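Local coordinates for uncharacterized protein (Vanderwaltozyma polyspora, PDB 5THE) that probably binds a guide RNA as a budding yeast Argonaute, a role carried here by its C-terminal lobe, which includes the Piwi domain, at residues P382-A387 / D466-I471; T388-Q393 / V486-P491; V394-I399 / R427-V432. All blocks are in the same frame, centred on the assembly; numbering follows the deposited sequence.

In the fold
All three contacts lie in the Piwi domain, which has the RNase H fold. Contacts 1 and 2 use one strand, 383-389: contact 1 its first part, contact 2 its end and the turn after it. Their centres are about 14 Å apart. Contact 3 follows on residues 394-399, with its centre about 15 Å from that of contact 2 and about 20 Å from that of contact 1. Along the chain, 382-387, 388-393, 466-471 and 486-491 alternate between contacts 1 and 2, and both segments of contact 3 lie between 388-393 and 466-471. Contacts 2 and 3 both reach the bound RNA, whereas contact 1 is the buried one.

Contact 1. Residues P382-A387 / D466-I471; sequences PVTCIA and DYLQEI
Ile-386 and Leu-468 meet by their terminal methyls, with CD1 of Ile-386 4.0 Å from CD2 of Leu-468. This is the closest approach between strand 383-387 and helix 466-471. The two side chains run antiparallel alongside each other. The same Leu-468 CD2 also lies 4.3 Å from CG2 of Thr-384, so one leucine branch serves two strand residues.

Thr-384 and Ile-386 are two apart on the strand, and both CB atoms face the helix. In Ile-386, CG1 is anti to the carbonyl carbon (chi1 -61°), and the extended chain beyond it carries CD1 to the leucine. Leu-468 also has its CG anti to the carbonyl carbon, with chi1 -69°. The backbones stay well apart: the CA atoms of Ile-386 and Leu-468 are 8.9 Å from each other.

The next shell is mostly the sheet itself. Ile-386 packs on Phe-342 and Tyr-454 of the two flanking strands, and Leu-468 on Cys-456. OG1 of Thr-384 is hydrogen-bonded to Asp-459 OD2 and takes a hydrogen bond from Asn-461 ND2, which ties down the polar branch of the threonine. On the helix, CG1 of Ile-471 sits over the outer part of one face of the Tyr-467 ring, 4.0 Å from its plane.

The contact is a small apolar one that joins helix 465-475 to a face of the central RNase H-like sheet. No hydrogen bond crosses it. Its chemistry implies cohesion by methyl packing and burial, with the polar group of Thr-384 satisfied by residues other than those of the helix segment.

Contact 2. Residues T388-Q393 / V486-P491; sequences TVKRNQ and VKVPAP. With nucleotides of chain B.
Lys-390 and Lys-487 both fold CG back over their own backbone, at chi1 51° and 61°, which turns each chain toward the other segment. Lys-390 then bends at chi3 and chi4, whereas Lys-487 runs extended until a bend at chi4. The two chains cross obliquely and touch by their methylenes, with CD of Lys-390 4.0 Å from CE of Lys-487. Their charged ends diverge, and NZ of Lys-390 is 6.1 Å from NZ of Lys-487. NZ of Lys-390 forms a salt bridge with Asp-344, and OG1 of Thr-388 is hydrogen-bonded to the same aspartate.

Val-488 completes the contact. CG2 of Val-488 comes within 4.1 Å of CB of Thr-388, and CG1 of Val-488 lies 4.3 Å from CE of Lys-390. Pro-489, the next residue, is the N-cap of helix 490-515.

The phosphate of A5 of chain B lies against the segment 486-491. The backbone N of Lys-487 donates a hydrogen bond to OP1 of A5 (2.8 Å), bent at 135°. The side chain wraps the same oxygen, with CG of Lys-487 3.2 Å from OP1 of A5. NZ of Lys-487 is 3.5 Å from OP2 of A5, which would probably give a favourable electrostatic attraction. Val-486 CG1 packs 3.5 Å from O3' of A4 of chain B. With an alanine in place of Lys-487, the A5 phosphate would probably lose this nearby charge and the Lys-390 methylenes their neighbour. Arg-391 forms a salt bridge with another phosphate of the bound RNA.

The chemistry is that of a phosphate-binding surface: a backbone N-H and nearby cationic groups face the RNA. Lys-390 NZ and Thr-388 OG1 both hold Asp-344, which places the contact, probably, beside the RNase H-type active site.

Contact 3. Residues V394-I399 / R427-V432; sequences VRFIPI and RGITSV
Ile-429 points from its loop toward Val-394 and Phe-396. At its CB, chi1 of 58° sets CG1 with the backbone N on one flank and the carbonyl carbon on the other, and this turns the chain toward residues 394-399. CB, CG1 and CG2 make no close approach to that segment. From CG1 the chain runs on, nearly extended, to CD1. That one methyl makes both close contacts. CD1 of Ile-429 lies 3.8 Å from CG1 of Val-394 and 3.7 Å from CE1 of Phe-396. It meets the phenylalanine ring at the edge, near the ring plane, and not over a face.

Beyond the pair, Ile-429 also touches Thr-22 and Phe-438. Phe-396 packs on Ile-20 and Val-419.

Arg-395 turns elsewhere. NH1 of Arg-395 donates to the carbonyl O of Val-394 at 2.9 Å. The donor stands above the carbonyl plane, while the oxygen lies close to the guanidinium plane. NH1 also bonds Asn-392 O.

This is an apolar contact between the 427-432 loop and segment 394-399, whose weakly bonded strand 397-398 lies antiparallel to strand 16-22. It sits in an outer part of the Piwi RNase H-type fold, where strands 16-22 and 435-440 cover the cluster, next to Arg-395, whose NH2 forms a salt bridge with an RNA phosphate.

Contact 1. Residues P382-A387 / D466-I471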
loop_
_atom_site.group_PDB
_atom_site.type_symbol
_atom_site.label_atom_id
_atom_site.label_comp_id
_atom_site.label_asym_id
_atom_site.label_seq_id
_atom_site.Cartn_x
_atom_site.Cartn_y
_atom_site.Cartn_z
ATOM N N PRO A 382 -5.063 -21.886 8.889
ATOM C CA PRO A 382 -4.071 -21.400 9.866
ATOM C C PRO A 382 -3.630 -19.966 9.585
ATOM O O PRO A 382 -3.425 -19.562 8.438
ATOM C CB PRO A 382 -2.903 -22.382 9.703
ATOM C CG PRO A 382 -3.057 -22.948 8.291
ATOM C CD PRO A 382 -4.537 -22.970 8.038
ATOM N N VAL A 383 -3.448 -19.207 10.655
ATOM C CA VAL A 383 -3.146 -17.786 10.574
ATOM C C VAL A 383 -1.742 -17.527 11.118
ATOM O O VAL A 383 -1.331 -18.112 12.126
ATOM C CB VAL A 383 -4.198 -16.973 11.351
ATOM C CG1 VAL A 383 -3.856 -15.491 11.342
ATOM C CG2 VAL A 383 -5.599 -17.223 10.763
ATOM N N THR A 384 -1.004 -16.650 10.447
ATOM C CA THR A 384 0.206 -16.066 11.013
ATOM C C THR A 384 -0.050 -14.575 11.152
ATOM O O THR A 384 -0.533 -13.941 10.207
ATOM C CB THR A 384 1.439 -16.318 10.134
ATOM O OG1 THR A 384 1.706 -17.724 10.044
ATOM C CG2 THR A 384 2.672 -15.606 10.738
ATOM N N CYS A 385 0.261 -14.012 12.313
ATOM C CA CYS A 385 0.139 -12.574 12.524
ATOM C C CYS A 385 1.515 -11.936 12.721
ATOM O O CYS A 385 2.320 -12.397 13.541
ATOM C CB CYS A 385 -0.767 -12.272 13.721
ATOM S SG CYS A 385 -0.780 -10.526 14.169
ATOM N N ILE A 386 1.778 -10.860 11.981
ATOM C CA ILE A 386 3.013 -10.104 12.134
ATOM C C ILE A 386 2.676 -8.641 12.363
ATOM O O ILE A 386 1.960 -8.026 11.565
ATOM C CB ILE A 386 3.943 -10.246 10.916
ATOM C CG1 ILE A 386 4.333 -11.713 10.732
ATOM C CG2 ILE A 386 5.189 -9.357 11.109
ATOM C CD1 ILE A 386 5.271 -11.948 9.560
ATOM N N ALA A 387 3.201 -8.079 13.443
ATOM C CA ALA A 387 3.012 -6.670 13.733
ATOM C C ALA A 387 4.252 -5.898 13.306
ATOM O O ALA A 387 5.380 -6.371 13.465
ATOM C CB ALA A 387 2.722 -6.455 15.222
ATOM N N ASP A 466 13.883 -17.449 9.149
ATOM C CA ASP A 466 14.319 -17.233 7.762
ATOM C C ASP A 466 13.138 -17.080 6.817
ATOM O O ASP A 466 13.163 -16.244 5.899
ATOM C CB ASP A 466 15.197 -18.385 7.258
ATOM C CG ASP A 466 16.626 -18.358 7.799
ATOM O OD1 ASP A 466 17.135 -19.450 8.097
ATOM O OD2 ASP A 466 17.235 -17.272 7.936
ATOM N N TYR A 467 12.106 -17.907 6.987
ATOM C CA TYR A 467 10.915 -17.809 6.157
ATOM C C TYR A 467 10.211 -16.466 6.360
ATOM O O TYR A 467 9.904 -15.749 5.394
ATOM C CB TYR A 467 9.974 -18.975 6.471
ATOM C CG TYR A 467 8.624 -18.864 5.797
ATOM C CD1 TYR A 467 8.498 -19.092 4.433
ATOM C CD2 TYR A 467 7.485 -18.511 6.516
ATOM C CE1 TYR A 467 7.285 -18.978 3.794
ATOM C CE2 TYR A 467 6.253 -18.398 5.880
ATOM C CZ TYR A 467 6.168 -18.656 4.516
ATOM O OH TYR A 467 4.975 -18.539 3.839
ATOM N N LEU A 468 9.988 -16.086 7.622
ATOM C CA LEU A 468 9.281 -14.833 7.872
ATOM C C LEU A 468 10.105 -13.636 7.422
ATOM O O LEU A 468 9.553 -12.661 6.901
ATOM C CB LEU A 468 8.924 -14.701 9.352
ATOM C CG LEU A 468 7.867 -15.663 9.890
ATOM C CD1 LEU A 468 7.510 -15.252 11.306
ATOM C CD2 LEU A 468 6.636 -15.684 8.993
ATOM N N GLN A 469 11.427 -13.684 7.616
ATOM C CA GLN A 469 12.236 -12.534 7.229
ATOM C C GLN A 469 12.319 -12.414 5.722
ATOM O O GLN A 469 12.375 -11.299 5.191
ATOM C CB GLN A 469 13.634 -12.623 7.853
ATOM C CG GLN A 469 13.583 -12.400 9.364
ATOM C CD GLN A 469 14.832 -12.860 10.110
ATOM O OE1 GLN A 469 15.839 -13.182 9.517
ATOM N NE2 GLN A 469 14.749 -12.904 11.412
ATOM N N GLU A 470 12.305 -13.546 5.015
ATOM C CA GLU A 470 12.358 -13.470 3.567
ATOM C C GLU A 470 11.053 -12.912 3.012
ATOM O O GLU A 470 11.066 -12.065 2.114
ATOM C CB GLU A 470 12.665 -14.853 2.980
ATOM C CG GLU A 470 12.971 -14.824 1.486
ATOM C CD GLU A 470 13.348 -16.171 0.927
ATOM O OE1 GLU A 470 13.399 -17.167 1.682
ATOM O OE2 GLU A 470 13.600 -16.221 -0.289
ATOM N N ILE A 471 9.924 -13.381 3.547
ATOM C CA ILE A 471 8.610 -12.871 3.159
ATOM C C ILE A 471 8.510 -11.371 3.406
ATOM O O ILE A 471 8.088 -10.602 2.532
ATOM C CB ILE A 471 7.519 -13.623 3.936
ATOM C CG1 ILE A 471 7.277 -14.985 3.319
ATOM C CG2 ILE A 471 6.240 -12.804 4.041
ATOM C CD1 ILE A 471 6.114 -15.606 3.952
#

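Contact 2. Residues T388-Q393 / V486-P491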
loop_
_atom_site.group_PDB
_atom_site.type_symbol
_atom_site.label_atom_id
_atom_site.label_comp_id
_atom_site.label_asym_id
_atom_site.label_seq_id
_atom_site.Cartn_x
_atom_site.Cartn_y
_atom_site.Cartn_z
ATOM N N THR A 388 4.033 -4.707 12.766
ATOM C CA THR A 388 5.101 -3.827 12.324
ATOM C C THR A 388 5.058 -2.519 13.096
ATOM O O THR A 388 3.982 -1.944 13.313
ATOM C CB THR A 388 4.992 -3.540 10.816
ATOM O OG1 THR A 388 3.699 -2.991 10.526
ATOM C CG2 THR A 388 5.180 -4.838 10.015
ATOM N N VAL A 389 6.231 -2.056 13.521
ATOM C CA VAL A 389 6.397 -0.723 14.095
ATOM C C VAL A 389 7.482 -0.046 13.269
ATOM O O VAL A 389 8.658 -0.427 13.349
ATOM C CB VAL A 389 6.776 -0.767 15.584
ATOM C CG1 VAL A 389 7.077 0.632 16.113
ATOM C CG2 VAL A 389 5.668 -1.433 16.405
ATOM N N LYS A 390 7.100 0.936 12.452
ATOM C CA LYS A 390 8.092 1.489 11.538
ATOM C C LYS A 390 8.724 2.784 12.029
ATOM O O LYS A 390 9.782 3.162 11.518
ATOM C CB LYS A 390 7.500 1.686 10.134
ATOM C CG LYS A 390 6.212 2.444 10.060
ATOM C CD LYS A 390 5.771 2.598 8.604
ATOM C CE LYS A 390 4.320 2.225 8.447
ATOM N NZ LYS A 390 3.488 2.790 9.539
ATOM N N ARG A 391 8.136 3.457 13.015
ATOM C CA ARG A 391 8.770 4.604 13.658
ATOM C C ARG A 391 9.333 4.130 14.990
ATOM O O ARG A 391 8.582 3.783 15.906
ATOM C CB ARG A 391 7.796 5.764 13.849
ATOM C CG ARG A 391 7.506 6.548 12.581
ATOM C CD ARG A 391 6.659 7.785 12.891
ATOM N NE ARG A 391 7.372 8.762 13.718
ATOM C CZ ARG A 391 8.067 9.794 13.240
ATOM N NH1 ARG A 391 8.146 9.998 11.930
ATOM N NH2 ARG A 391 8.679 10.625 14.074
ATOM N N ASN A 392 10.653 4.089 15.091
ATOM C CA ASN A 392 11.286 3.725 16.346
ATOM C C ASN A 392 12.609 4.468 16.417
ATOM O O ASN A 392 13.012 5.140 15.465
ATOM C CB ASN A 392 11.453 2.207 16.460
ATOM C CG ASN A 392 12.084 1.602 15.232
ATOM O OD1 ASN A 392 13.260 1.838 14.956
ATOM N ND2 ASN A 392 11.305 0.824 14.477
ATOM N N GLN A 393 13.282 4.353 17.560
ATOM C CA GLN A 393 14.495 5.126 17.792
ATOM C C GLN A 393 15.757 4.417 17.328
ATOM O O GLN A 393 16.818 5.041 17.290
ATOM C CB GLN A 393 14.630 5.467 19.279
ATOM C CG GLN A 393 13.704 6.581 19.758
ATOM C CD GLN A 393 13.431 7.650 18.689
ATOM O OE1 GLN A 393 12.450 7.577 17.965
ATOM N NE2 GLN A 393 14.307 8.632 18.590
ATOM N N VAL A 486 10.284 -0.615 -0.453
ATOM C CA VAL A 486 9.855 0.338 0.568
ATOM C C VAL A 486 10.206 -0.179 1.957
ATOM O O VAL A 486 10.731 -1.291 2.113
ATOM C CB VAL A 486 8.354 0.645 0.430
ATOM C CG1 VAL A 486 8.112 1.389 -0.878
ATOM C CG2 VAL A 486 7.538 -0.641 0.472
ATOM N N LYS A 487 9.922 0.627 2.979
ATOM C CA LYS A 487 10.485 0.381 4.298
ATOM C C LYS A 487 9.681 -0.632 5.098
ATOM O O LYS A 487 10.123 -1.039 6.178
ATOM C CB LYS A 487 10.594 1.707 5.075
ATOM C CG LYS A 487 9.261 2.443 5.334
ATOM C CD LYS A 487 9.561 3.864 5.842
ATOM C CE LYS A 487 8.312 4.628 6.258
ATOM N NZ LYS A 487 7.307 4.754 5.165
ATOM N N VAL A 488 8.543 -1.067 4.571
ATOM C CA VAL A 488 7.584 -1.910 5.278
ATOM C C VAL A 488 6.894 -2.749 4.205
ATOM O O VAL A 488 6.764 -2.283 3.069
ATOM C CB VAL A 488 6.624 -1.024 6.102
ATOM C CG1 VAL A 488 5.549 -0.388 5.219
ATOM C CG2 VAL A 488 6.053 -1.768 7.269
ATOM N N PRO A 489 6.466 -3.983 4.476
ATOM C CA PRO A 489 5.865 -4.787 3.398
ATOM C C PRO A 489 4.682 -4.074 2.761
ATOM O O PRO A 489 3.943 -3.343 3.423
ATOM C CB PRO A 489 5.439 -6.074 4.110
ATOM C CG PRO A 489 6.483 -6.204 5.238
ATOM C CD PRO A 489 6.628 -4.760 5.714
ATOM N N ALA A 490 4.515 -4.292 1.457
ATOM C CA ALA A 490 3.469 -3.590 0.718
ATOM C C ALA A 490 2.082 -3.687 1.355
ATOM O O ALA A 490 1.366 -2.675 1.346
ATOM C CB ALA A 490 3.441 -4.107 -0.726
ATOM N N PRO A 491 1.647 -4.825 1.915
ATOM C CA PRO A 491 0.322 -4.847 2.563
ATOM C C PRO A 491 0.167 -3.800 3.641
ATOM O O PRO A 491 -0.922 -3.238 3.788
ATOM C CB PRO A 491 0.248 -6.261 3.164
ATOM C CG PRO A 491 1.204 -7.057 2.375
ATOM C CD PRO A 491 2.298 -6.151 1.962
ATOM P P A B 5 9.448 4.686 1.665
ATOM O OP1 A B 5 9.572 3.345 2.304
ATOM O OP2 A B 5 8.231 5.507 1.839
ATOM O "O5'" A B 5 10.731 5.508 2.098
ATOM C "C5'" A B 5 12.019 4.933 1.956
ATOM C "C4'" A B 5 13.093 5.988 1.997
ATOM O "O4'" A B 5 12.922 6.897 0.883
ATOM C "C3'" A B 5 13.072 6.886 3.224
ATOM O "O3'" A B 5 13.759 6.292 4.302
ATOM C "C2'" A B 5 13.727 8.167 2.720
ATOM O "O2'" A B 5 15.137 8.027 2.688
ATOM C "C1'" A B 5 13.241 8.211 1.274
ATOM N N9 A B 5 12.041 9.038 1.124
ATOM C C8 A B 5 10.723 8.694 1.307
ATOM N N7 A B 5 9.906 9.696 1.081
ATOM C C5 A B 5 10.749 10.745 0.736
ATOM C C6 A B 5 10.492 12.071 0.379
ATOM N N6 A B 5 9.254 12.564 0.325
ATOM N N1 A B 5 11.565 12.857 0.090
ATOM C C2 A B 5 12.804 12.329 0.156
ATOM N N3 A B 5 13.168 11.085 0.478
ATOM C C4 A B 5 12.073 10.355 0.760
ATOM P P A B 4 5.513 6.922 -2.142
ATOM O OP1 A B 4 4.329 6.074 -1.847
ATOM O OP2 A B 4 5.520 8.365 -1.874
ATOM O "O5'" A B 4 6.774 6.273 -1.422
ATOM C "C5'" A B 4 7.223 4.989 -1.811
ATOM C "C4'" A B 4 8.710 4.954 -2.024
ATOM O "O4'" A B 4 9.082 5.830 -3.111
ATOM C "C3'" A B 4 9.562 5.419 -0.860
ATOM O "O3'" A B 4 9.696 4.402 0.110
ATOM C "C2'" A B 4 10.868 5.796 -1.551
ATOM O "O2'" A B 4 11.610 4.628 -1.886
ATOM C "C1'" A B 4 10.338 6.406 -2.855
ATOM N N9 A B 4 10.128 7.854 -2.739
ATOM C C8 A B 4 9.092 8.486 -2.097
ATOM N N7 A B 4 9.154 9.793 -2.153
ATOM C C5 A B 4 10.304 10.026 -2.886
ATOM C C6 A B 4 10.893 11.217 -3.288
ATOM N N6 A B 4 10.362 12.401 -2.964
ATOM N N1 A B 4 12.029 11.128 -4.019
ATOM C C2 A B 4 12.517 9.904 -4.319
ATOM N N3 A B 4 12.039 8.698 -3.998
ATOM C C4 A B 4 10.922 8.844 -3.263
#

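Contact 3. Residues V394-I399 / R427-V432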
loop_
_atom_site.group_PDB
_atom_site.type_symbol
_atom_site.label_atom_id
_atom_site.label_comp_id
_atom_site.label_asym_id
_atom_site.label_seq_id
_atom_site.Cartn_x
_atom_site.Cartn_y
_atom_site.Cartn_z
ATOM N N VAL A 394 15.671 3.134 16.989
ATOM C CA VAL A 394 16.846 2.372 16.595
ATOM C C VAL A 394 17.362 2.884 15.258
ATOM O O VAL A 394 16.587 3.092 14.316
ATOM C CB VAL A 394 16.497 0.882 16.510
ATOM C CG1 VAL A 394 17.706 0.086 16.120
ATOM C CG2 VAL A 394 15.923 0.408 17.839
ATOM N N ARG A 395 18.675 3.084 15.168
ATOM C CA ARG A 395 19.324 3.387 13.901
ATOM C C ARG A 395 20.482 2.424 13.701
ATOM O O ARG A 395 21.136 2.020 14.669
ATOM C CB ARG A 395 19.828 4.834 13.856
ATOM C CG ARG A 395 18.736 5.872 13.959
ATOM C CD ARG A 395 17.791 5.807 12.770
ATOM N NE ARG A 395 16.790 6.870 12.821
ATOM C CZ ARG A 395 15.623 6.788 13.461
ATOM N NH1 ARG A 395 15.277 5.685 14.118
ATOM N NH2 ARG A 395 14.793 7.817 13.433
ATOM N N PHE A 396 20.705 2.041 12.440
ATOM C CA PHE A 396 21.768 1.129 12.027
ATOM C C PHE A 396 22.794 1.926 11.240
ATOM O O PHE A 396 22.448 2.580 10.250
ATOM C CB PHE A 396 21.220 0.004 11.149
ATOM C CG PHE A 396 20.228 -0.911 11.835
ATOM C CD1 PHE A 396 20.175 -0.996 13.221
ATOM C CD2 PHE A 396 19.376 -1.721 11.078
ATOM C CE1 PHE A 396 19.281 -1.844 13.847
ATOM C CE2 PHE A 396 18.496 -2.582 11.689
ATOM C CZ PHE A 396 18.435 -2.642 13.081
ATOM N N ILE A 397 24.049 1.867 11.663
ATOM C CA ILE A 397 25.133 2.592 11.016
ATOM C C ILE A 397 26.103 1.558 10.464
ATOM O O ILE A 397 26.500 0.648 11.192
ATOM C CB ILE A 397 25.861 3.561 11.967
ATOM C CG1 ILE A 397 24.874 4.535 12.615
ATOM C CG2 ILE A 397 26.970 4.314 11.244
ATOM C CD1 ILE A 397 23.931 5.207 11.634
ATOM N N PRO A 398 26.502 1.655 9.202
ATOM C CA PRO A 398 27.414 0.656 8.651
ATOM C C PRO A 398 28.823 0.859 9.175
ATOM O O PRO A 398 29.253 1.974 9.464
ATOM C CB PRO A 398 27.332 0.896 7.141
ATOM C CG PRO A 398 26.963 2.319 7.011
ATOM C CD PRO A 398 26.067 2.635 8.191
ATOM N N ILE A 399 29.541 -0.250 9.298
ATOM C CA ILE A 399 30.906 -0.241 9.790
ATOM C C ILE A 399 31.918 -0.487 8.676
ATOM O O ILE A 399 33.047 0.007 8.757
ATOM C CB ILE A 399 31.051 -1.298 10.905
ATOM C CG1 ILE A 399 30.270 -0.889 12.142
ATOM C CG2 ILE A 399 32.501 -1.531 11.286
ATOM C CD1 ILE A 399 30.327 -1.974 13.212
ATOM N N ARG A 427 19.274 -10.317 16.579
ATOM C CA ARG A 427 20.019 -10.656 17.778
ATOM C C ARG A 427 20.495 -9.381 18.456
ATOM O O ARG A 427 20.631 -8.336 17.818
ATOM C CB ARG A 427 21.213 -11.564 17.452
ATOM C CG ARG A 427 20.809 -12.969 17.073
ATOM C CD ARG A 427 22.011 -13.794 16.890
ATOM N NE ARG A 427 21.724 -15.096 16.305
ATOM C CZ ARG A 427 21.505 -16.194 17.017
ATOM N NH1 ARG A 427 21.521 -16.133 18.346
ATOM N NH2 ARG A 427 21.275 -17.343 16.398
ATOM N N GLY A 428 20.729 -9.474 19.766
ATOM C CA GLY A 428 21.357 -8.393 20.507
ATOM C C GLY A 428 20.400 -7.304 20.959
ATOM O O GLY A 428 20.246 -7.065 22.157
ATOM N N ILE A 429 19.750 -6.618 20.019
ATOM C CA ILE A 429 18.826 -5.553 20.388
ATOM C C ILE A 429 17.382 -6.011 20.361
ATOM O O ILE A 429 16.487 -5.212 20.654
ATOM C CB ILE A 429 19.011 -4.319 19.490
ATOM C CG1 ILE A 429 18.807 -4.701 18.021
ATOM C CG2 ILE A 429 20.401 -3.696 19.721
ATOM C CD1 ILE A 429 18.669 -3.492 17.097
ATOM N N THR A 430 17.127 -7.275 20.043
ATOM C CA THR A 430 15.777 -7.815 19.956
ATOM C C THR A 430 15.452 -8.652 21.180
ATOM O O THR A 430 16.305 -8.952 22.016
ATOM C CB THR A 430 15.636 -8.695 18.721
ATOM O OG1 THR A 430 16.663 -9.689 18.780
ATOM C CG2 THR A 430 15.767 -7.878 17.430
ATOM N N SER A 431 14.203 -9.086 21.244
ATOM C CA SER A 431 13.772 -9.911 22.359
ATOM C C SER A 431 14.297 -11.333 22.210
ATOM O O SER A 431 14.291 -11.911 21.117
ATOM C CB SER A 431 12.251 -9.918 22.449
ATOM O OG SER A 431 11.843 -10.798 23.469
ATOM N N VAL A 432 14.768 -11.905 23.317
ATOM C CA VAL A 432 15.072 -13.332 23.306
ATOM C C VAL A 432 13.779 -14.139 23.334
ATOM O O VAL A 432 13.557 -15.005 22.485
ATOM C CB VAL A 432 16.006 -13.706 24.471
ATOM C CG1 VAL A 432 16.198 -15.222 24.515
ATOM C CG2 VAL A 432 17.357 -13.023 24.330
#